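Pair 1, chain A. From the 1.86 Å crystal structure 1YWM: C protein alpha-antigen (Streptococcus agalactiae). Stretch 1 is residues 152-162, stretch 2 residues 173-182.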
# COMPACT_ATOMS: atom_id res chain seq x y z
N THR A 152 -4.67 -14.94 -15.17
CA THR A 152 -3.24 -14.97 -14.86
C THR A 152 -2.70 -13.55 -14.65
O THR A 152 -1.91 -13.28 -13.72
CB THR A 152 -2.47 -15.66 -16.06
OG1 THR A 152 -2.68 -17.08 -16.04
CG2 THR A 152 -0.95 -15.53 -15.88
N GLY A 153 -3.12 -12.65 -15.52
CA GLY A 153 -2.67 -11.26 -15.44
C GLY A 153 -3.23 -10.57 -14.19
O GLY A 153 -2.53 -9.80 -13.48
N LEU A 154 -4.51 -10.81 -13.93
CA LEU A 154 -5.10 -10.28 -12.69
C LEU A 154 -4.38 -10.80 -11.43
O LEU A 154 -4.17 -10.05 -10.47
CB LEU A 154 -6.59 -10.61 -12.60
CG LEU A 154 -7.47 -10.06 -13.74
CD1 LEU A 154 -8.93 -10.47 -13.44
CD2 LEU A 154 -7.40 -8.53 -13.90
N ASP A 155 -4.08 -12.10 -11.39
CA ASP A 155 -3.36 -12.69 -10.26
C ASP A 155 -1.99 -12.08 -10.04
O ASP A 155 -1.58 -11.87 -8.90
CB ASP A 155 -3.24 -14.21 -10.39
CG ASP A 155 -4.58 -14.89 -10.32
OD1 ASP A 155 -4.63 -16.10 -10.64
OD2 ASP A 155 -5.62 -14.29 -9.96
N THR A 156 -1.30 -11.79 -11.13
CA THR A 156 0.02 -11.17 -11.04
C THR A 156 -0.07 -9.76 -10.40
O THR A 156 0.70 -9.42 -9.47
CB THR A 156 0.64 -11.12 -12.46
OG1 THR A 156 0.90 -12.47 -12.90
CG2 THR A 156 2.00 -10.43 -12.45
N ILE A 157 -1.02 -8.97 -10.88
CA ILE A 157 -1.27 -7.66 -10.33
C ILE A 157 -1.71 -7.74 -8.85
O ILE A 157 -1.24 -6.97 -8.00
CB ILE A 157 -2.33 -6.91 -11.17
CG1 ILE A 157 -1.74 -6.58 -12.56
CG2 ILE A 157 -2.71 -5.60 -10.44
CD1 ILE A 157 -2.71 -6.01 -13.62
N LYS A 158 -2.62 -8.66 -8.54
CA LYS A 158 -3.13 -8.75 -7.17
C LYS A 158 -2.01 -9.15 -6.20
O LYS A 158 -1.89 -8.59 -5.11
CB LYS A 158 -4.33 -9.70 -7.11
CG LYS A 158 -4.80 -10.11 -5.68
CD LYS A 158 -5.87 -9.18 -5.15
CE LYS A 158 -6.73 -9.81 -4.00
NZ LYS A 158 -6.03 -10.76 -3.06
N THR A 159 -1.20 -10.12 -6.59
CA THR A 159 -0.05 -10.53 -5.76
C THR A 159 0.90 -9.34 -5.47
O THR A 159 1.34 -9.13 -4.34
CB THR A 159 0.68 -11.70 -6.45
OG1 THR A 159 -0.20 -12.83 -6.46
CG2 THR A 159 1.87 -12.19 -5.61
N ASP A 160 1.14 -8.56 -6.51
CA ASP A 160 2.01 -7.39 -6.46
C ASP A 160 1.49 -6.32 -5.47
O ASP A 160 2.22 -5.90 -4.57
CB ASP A 160 2.15 -6.86 -7.88
CG ASP A 160 3.13 -5.70 -8.00
OD1 ASP A 160 4.00 -5.52 -7.13
OD2 ASP A 160 3.09 -4.91 -8.94
N ILE A 161 0.21 -5.96 -5.58
CA ILE A 161 -0.32 -4.93 -4.69
C ILE A 161 -0.55 -5.47 -3.28
O ILE A 161 -0.56 -4.69 -2.33
CB ILE A 161 -1.57 -4.22 -5.27
CG1 ILE A 161 -2.76 -5.19 -5.45
CG2 ILE A 161 -1.19 -3.44 -6.58
CD1 ILE A 161 -4.08 -4.48 -5.87
N ASP A 162 -0.69 -6.79 -3.13
CA ASP A 162 -0.86 -7.36 -1.79
C ASP A 162 0.46 -7.28 -1.05
O ASP A 162 0.49 -7.12 0.17
CB ASP A 162 -1.33 -8.83 -1.85
CG ASP A 162 -2.81 -8.96 -2.12
OD1 ASP A 162 -3.27 -10.09 -2.42
OD2 ASP A 162 -3.59 -8.00 -2.04
N SER A 173 -1.84 3.30 -13.23
CA SER A 173 -1.34 2.58 -14.39
C SER A 173 -1.79 1.10 -14.40
O SER A 173 -2.08 0.51 -15.47
CB SER A 173 0.18 2.74 -14.55
OG SER A 173 0.89 1.93 -13.64
N LYS A 174 -1.91 0.51 -13.22
CA LYS A 174 -2.36 -0.89 -13.12
C LYS A 174 -3.87 -0.99 -13.45
O LYS A 174 -4.33 -2.03 -13.91
CB LYS A 174 -2.03 -1.49 -11.73
CG LYS A 174 -0.55 -1.75 -11.52
CD LYS A 174 -0.30 -2.09 -10.08
CE LYS A 174 1.15 -2.55 -9.77
NZ LYS A 174 2.18 -2.31 -10.81
N ILE A 175 -4.63 0.06 -13.18
CA ILE A 175 -6.04 0.06 -13.53
C ILE A 175 -6.17 -0.04 -15.06
O ILE A 175 -7.02 -0.79 -15.56
CB ILE A 175 -6.78 1.31 -12.99
CG1 ILE A 175 -6.93 1.21 -11.48
CG2 ILE A 175 -8.19 1.45 -13.64
CD1 ILE A 175 -7.45 2.49 -10.79
N VAL A 176 -5.32 0.72 -15.76
CA VAL A 176 -5.25 0.67 -17.21
C VAL A 176 -4.84 -0.73 -17.67
O VAL A 176 -5.45 -1.27 -18.60
CB VAL A 176 -4.28 1.73 -17.83
CG1 VAL A 176 -4.15 1.55 -19.37
CG2 VAL A 176 -4.74 3.14 -17.50
N GLU A 177 -3.80 -1.32 -17.05
CA GLU A 177 -3.44 -2.70 -17.39
C GLU A 177 -4.62 -3.68 -17.25
O GLU A 177 -4.76 -4.63 -18.06
CB GLU A 177 -2.23 -3.18 -16.56
CG GLU A 177 -0.92 -2.46 -16.89
CD GLU A 177 0.22 -2.85 -15.96
OE1 GLU A 177 0.15 -3.93 -15.34
OE2 GLU A 177 1.19 -2.08 -15.84
N VAL A 178 -5.43 -3.49 -16.20
CA VAL A 178 -6.56 -4.38 -15.91
C VAL A 178 -7.63 -4.20 -16.99
O VAL A 178 -8.22 -5.18 -17.47
CB VAL A 178 -7.13 -4.14 -14.49
CG1 VAL A 178 -8.50 -4.86 -14.27
CG2 VAL A 178 -6.12 -4.66 -13.42
N ASN A 179 -7.90 -2.95 -17.37
CA ASN A 179 -8.85 -2.67 -18.45
C ASN A 179 -8.42 -3.33 -19.75
O ASN A 179 -9.28 -3.87 -20.50
CB ASN A 179 -8.95 -1.17 -18.73
CG ASN A 179 -9.47 -0.40 -17.56
OD1 ASN A 179 -10.18 -0.93 -16.71
ND2 ASN A 179 -9.12 0.90 -17.51
N GLU A 180 -7.12 -3.26 -20.04
CA GLU A 180 -6.53 -3.90 -21.21
C GLU A 180 -6.59 -5.43 -21.18
O GLU A 180 -6.91 -6.06 -22.21
CB GLU A 180 -5.08 -3.42 -21.45
CG GLU A 180 -5.01 -1.97 -21.94
CD GLU A 180 -5.77 -1.77 -23.26
OE1 GLU A 180 -5.57 -2.59 -24.19
OE2 GLU A 180 -6.58 -0.82 -23.36
N LEU A 181 -6.26 -6.02 -20.03
CA LEU A 181 -6.43 -7.48 -19.85
C LEU A 181 -7.86 -7.95 -20.17
O LEU A 181 -8.06 -8.99 -20.82
CB LEU A 181 -6.07 -7.91 -18.41
CG LEU A 181 -4.57 -8.07 -18.08
CD1 LEU A 181 -4.37 -8.06 -16.53
CD2 LEU A 181 -4.00 -9.33 -18.71
N GLU A 182 -8.85 -7.21 -19.71
CA GLU A 182 -10.25 -7.59 -19.93
C GLU A 182 -10.56 -7.67 -21.42
O GLU A 182 -11.35 -8.50 -21.84
CB GLU A 182 -11.19 -6.62 -19.22
CG GLU A 182 -12.66 -7.05 -19.30
CD GLU A 182 -13.57 -6.20 -18.44
OE1 GLU A 182 -14.40 -6.77 -17.69
OE2 GLU A 182 -13.43 -4.98 -18.53

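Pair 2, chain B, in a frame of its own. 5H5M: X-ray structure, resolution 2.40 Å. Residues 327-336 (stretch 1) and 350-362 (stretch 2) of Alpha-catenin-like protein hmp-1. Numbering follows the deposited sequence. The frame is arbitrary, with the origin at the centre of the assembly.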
# COMPACT_ATOMS: atom_id res chain seq x y z
N GLU B 327 18.06 1.16 16.79
CA GLU B 327 19.13 0.85 17.72
C GLU B 327 18.69 -0.18 18.76
O GLU B 327 19.38 -1.18 18.99
CB GLU B 327 19.61 2.13 18.41
CG GLU B 327 20.80 1.93 19.33
CD GLU B 327 21.29 3.24 19.95
OE1 GLU B 327 21.14 3.41 21.18
OE2 GLU B 327 21.81 4.09 19.19
N ARG B 328 17.53 0.05 19.36
CA ARG B 328 17.00 -0.85 20.38
C ARG B 328 16.55 -2.18 19.79
O ARG B 328 16.76 -3.23 20.40
CB ARG B 328 15.83 -0.18 21.11
CG ARG B 328 16.22 1.06 21.89
CD ARG B 328 15.00 1.81 22.39
NE ARG B 328 14.27 1.08 23.42
CZ ARG B 328 13.17 1.53 24.02
NH1 ARG B 328 12.68 2.72 23.69
NH2 ARG B 328 12.57 0.80 24.95
N ALA B 329 15.95 -2.14 18.61
CA ALA B 329 15.50 -3.35 17.93
C ALA B 329 16.68 -4.22 17.51
O ALA B 329 16.61 -5.45 17.56
CB ALA B 329 14.66 -2.99 16.71
N SER B 330 17.77 -3.57 17.11
CA SER B 330 18.98 -4.29 16.71
C SER B 330 19.66 -4.94 17.91
O SER B 330 20.15 -6.07 17.82
CB SER B 330 19.96 -3.35 16.00
OG SER B 330 21.16 -4.03 15.67
N ALA B 331 19.69 -4.22 19.03
CA ALA B 331 20.27 -4.75 20.26
C ALA B 331 19.46 -5.94 20.76
O ALA B 331 20.02 -6.89 21.32
CB ALA B 331 20.35 -3.66 21.32
N LEU B 332 18.15 -5.87 20.57
CA LEU B 332 17.26 -6.97 20.92
C LEU B 332 17.52 -8.17 20.01
O LEU B 332 17.57 -9.31 20.46
CB LEU B 332 15.80 -6.53 20.83
CG LEU B 332 14.68 -7.57 20.83
CD1 LEU B 332 14.77 -8.50 22.02
CD2 LEU B 332 13.31 -6.89 20.81
N ALA B 333 17.70 -7.89 18.72
CA ALA B 333 18.00 -8.93 17.75
C ALA B 333 19.32 -9.64 18.08
O ALA B 333 19.41 -10.86 17.98
CB ALA B 333 18.06 -8.34 16.35
N ASN B 334 20.32 -8.87 18.49
CA ASN B 334 21.62 -9.43 18.85
C ASN B 334 21.54 -10.28 20.12
O ASN B 334 22.24 -11.28 20.24
CB ASN B 334 22.66 -8.33 19.02
CG ASN B 334 23.01 -7.65 17.71
OD1 ASN B 334 22.93 -8.26 16.64
ND2 ASN B 334 23.40 -6.38 17.78
N ARG B 335 20.69 -9.87 21.06
CA ARG B 335 20.53 -10.63 22.29
C ARG B 335 19.84 -11.97 22.02
O ARG B 335 20.07 -12.94 22.73
CB ARG B 335 19.74 -9.83 23.33
CG ARG B 335 20.51 -8.66 23.94
CD ARG B 335 19.75 -8.01 25.09
NE ARG B 335 18.42 -7.53 24.69
CZ ARG B 335 18.12 -6.24 24.52
NH1 ARG B 335 19.04 -5.31 24.71
NH2 ARG B 335 16.89 -5.89 24.16
N GLN B 336 19.00 -12.01 21.00
CA GLN B 336 18.21 -13.20 20.70
C GLN B 336 19.00 -14.26 19.93
O GLN B 336 18.73 -15.45 20.05
CB GLN B 336 16.95 -12.82 19.91
CG GLN B 336 15.95 -13.96 19.78
CD GLN B 336 14.72 -13.57 18.98
OE1 GLN B 336 14.74 -12.61 18.21
NE2 GLN B 336 13.65 -14.33 19.16
N GLU B 350 9.92 -9.87 29.05
CA GLU B 350 10.72 -8.65 29.13
C GLU B 350 11.08 -8.11 27.75
O GLU B 350 11.01 -6.90 27.51
CB GLU B 350 12.00 -8.89 29.94
CG GLU B 350 11.78 -9.18 31.42
CD GLU B 350 13.09 -9.46 32.16
OE1 GLU B 350 14.15 -9.50 31.50
OE2 GLU B 350 13.05 -9.63 33.39
N GLU B 351 11.46 -9.00 26.84
CA GLU B 351 11.87 -8.59 25.51
C GLU B 351 10.67 -8.22 24.64
O GLU B 351 10.76 -7.35 23.77
CB GLU B 351 12.69 -9.69 24.84
CG GLU B 351 13.97 -10.06 25.58
CD GLU B 351 15.07 -9.01 25.47
OE1 GLU B 351 16.25 -9.36 25.70
OE2 GLU B 351 14.78 -7.83 25.17
N MET B 352 9.54 -8.87 24.89
CA MET B 352 8.29 -8.54 24.20
C MET B 352 7.88 -7.11 24.55
O MET B 352 7.51 -6.32 23.68
CB MET B 352 7.18 -9.52 24.58
CG MET B 352 5.79 -9.08 24.15
SD MET B 352 4.50 -10.26 24.62
CE MET B 352 4.59 -10.17 26.40
N ASN B 353 7.96 -6.78 25.83
CA ASN B 353 7.64 -5.43 26.29
C ASN B 353 8.63 -4.40 25.76
O ASN B 353 8.24 -3.29 25.39
CB ASN B 353 7.60 -5.39 27.82
CG ASN B 353 6.32 -5.99 28.38
OD1 ASN B 353 5.24 -5.86 27.79
ND2 ASN B 353 6.42 -6.64 29.54
N GLU B 354 9.91 -4.76 25.73
CA GLU B 354 10.93 -3.86 25.19
C GLU B 354 10.71 -3.58 23.71
O GLU B 354 10.93 -2.47 23.24
CB GLU B 354 12.33 -4.45 25.40
CG GLU B 354 13.46 -3.70 24.68
CD GLU B 354 13.59 -2.24 25.08
OE1 GLU B 354 13.06 -1.85 26.14
OE2 GLU B 354 14.24 -1.48 24.34
N PHE B 355 10.25 -4.59 22.98
CA PHE B 355 9.95 -4.43 21.56
C PHE B 355 8.72 -3.55 21.36
O PHE B 355 8.70 -2.69 20.48
CB PHE B 355 9.74 -5.79 20.89
CG PHE B 355 9.66 -5.72 19.40
CD1 PHE B 355 10.74 -5.26 18.65
CD2 PHE B 355 8.52 -6.12 18.73
CE1 PHE B 355 10.68 -5.19 17.27
CE2 PHE B 355 8.45 -6.05 17.35
CZ PHE B 355 9.53 -5.59 16.62
N ILE B 356 7.70 -3.77 22.19
CA ILE B 356 6.47 -2.97 22.15
C ILE B 356 6.76 -1.50 22.44
O ILE B 356 6.28 -0.62 21.73
CB ILE B 356 5.42 -3.49 23.15
CG1 ILE B 356 4.81 -4.80 22.65
CG2 ILE B 356 4.33 -2.46 23.38
CD1 ILE B 356 3.79 -5.40 23.61
N ASN B 357 7.55 -1.25 23.47
CA ASN B 357 7.92 0.12 23.82
C ASN B 357 8.76 0.77 22.73
O ASN B 357 8.65 1.97 22.50
CB ASN B 357 8.68 0.15 25.15
CG ASN B 357 7.81 -0.23 26.33
OD1 ASN B 357 6.59 -0.08 26.29
ND2 ASN B 357 8.44 -0.74 27.39
N ALA B 358 9.59 -0.02 22.06
CA ALA B 358 10.40 0.49 20.96
C ALA B 358 9.53 0.83 19.75
O ALA B 358 9.71 1.87 19.13
CB ALA B 358 11.47 -0.52 20.58
N CYS B 359 8.60 -0.06 19.42
CA CYS B 359 7.68 0.17 18.31
C CYS B 359 6.80 1.39 18.57
O CYS B 359 6.42 2.10 17.64
CB CYS B 359 6.80 -1.06 18.07
SG CYS B 359 7.65 -2.49 17.41
N THR B 360 6.50 1.63 19.84
CA THR B 360 5.66 2.74 20.25
C THR B 360 6.33 4.09 19.94
O THR B 360 5.66 5.08 19.68
CB THR B 360 5.31 2.63 21.75
OG1 THR B 360 4.60 1.41 21.97
CG2 THR B 360 4.42 3.77 22.20
N LEU B 361 7.66 4.10 19.95
CA LEU B 361 8.44 5.24 19.46
C LEU B 361 7.99 5.66 18.06
O LEU B 361 7.62 6.81 17.83
CB LEU B 361 9.93 4.90 19.43
CG LEU B 361 10.89 5.34 20.53
CD1 LEU B 361 10.27 5.20 21.91
CD2 LEU B 361 12.17 4.52 20.43
N VAL B 362 8.02 4.71 17.14
CA VAL B 362 7.64 4.96 15.76
C VAL B 362 6.14 5.23 15.63
O VAL B 362 5.72 6.17 14.96
CB VAL B 362 8.01 3.76 14.85
CG1 VAL B 362 7.48 3.96 13.44
CG2 VAL B 362 9.52 3.55 14.84
O HOH W 1 16.50 -3.12 23.00

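Both pairs are two antiparallel helices packed side by side. In pair 1 the axes approach to 10.1 Å with 165° between their directions; in pair 2 the values are 9.8 Å and 158°. Fourteen central residues superpose with an RMSD of 0.4 Å, so the differences lie almost wholly in the side chains.

The sharpest contrast is at G153(A), which matches R328(B), and across from it L181(A), which matches A358(B). In pair 1 the bulk comes from the second helix: L181(A) lies against a residue without a side chain, its CD1 3.6 Å from the backbone C of G153(A). Glycine suits the place because an ideal CB there would fall 2.5 Å from CD2 of L181(A), a clash. Pair 2 reverses the sizes. The small A358(B) leaves room for R328(B), whose side chain sits among A358(B), E354(B), L361(B) and N357(B). CA of A358(B) lies over one face of the guanidinium, 4.2 Å from NH1 of R328(B). E354(B) meets the edge of the same group: NE of R328(B) donates to OE2 of E354(B) at 2.7 Å, and NH2 of R328(B) donates to OE1 of E354(B) at 2.9 Å, a salt bridge that satisfies the charge. The match of E354(B) is E177(A), which has no arginine to meet; its OE1 lies merely 3.9 Å from CD1 of I157(A).

At the centre, I157(A) matches L332(B), and both point toward the partner helix. I157(A) fits among K174(A), E177(A), V178(A) and L181(A), its CD1 3.7 Å from CG2 of V178(A). L332(B) places CD2 3.7 Å from CD1 of F355(B), the match of V178(A). Beside them, L154(A) starts sideways but reaches CG1 of V178(A) with its CD2 at 3.8 Å; its match, A329(B), is too short for such a reach, and the large ring of F355(B) supplies apolar bulk from the other helix.

The last matched positions carry opposite charges in both pairs, with the signs exchanged. D160(A) and K174(A) form a salt bridge, OD2 of D160(A) to NZ of K174(A) at 3.3 Å; the lysine's long aliphatic chain also covers I161(A), CD of K174(A) lying 3.9 Å from CG2 of I161(A). In pair 2 R335(B) replaces the aspartate and E351(B) the lysine. The planar guanidinium offers two donors to one carboxylate, NE of R335(B) to OE1 of E351(B) and NH2 of R335(B) to OE2 of E351(B), both at 3.0 Å. A water accepts from NH2 of R335(B) at 3.0 Å and donates to OE2 of E354(B) at 3.1 Å, linking the two ion pairs. Pair 1 thus relies mainly on apolar packing with one salt bridge, whereas pair 2 sets two around a smaller apolar centre.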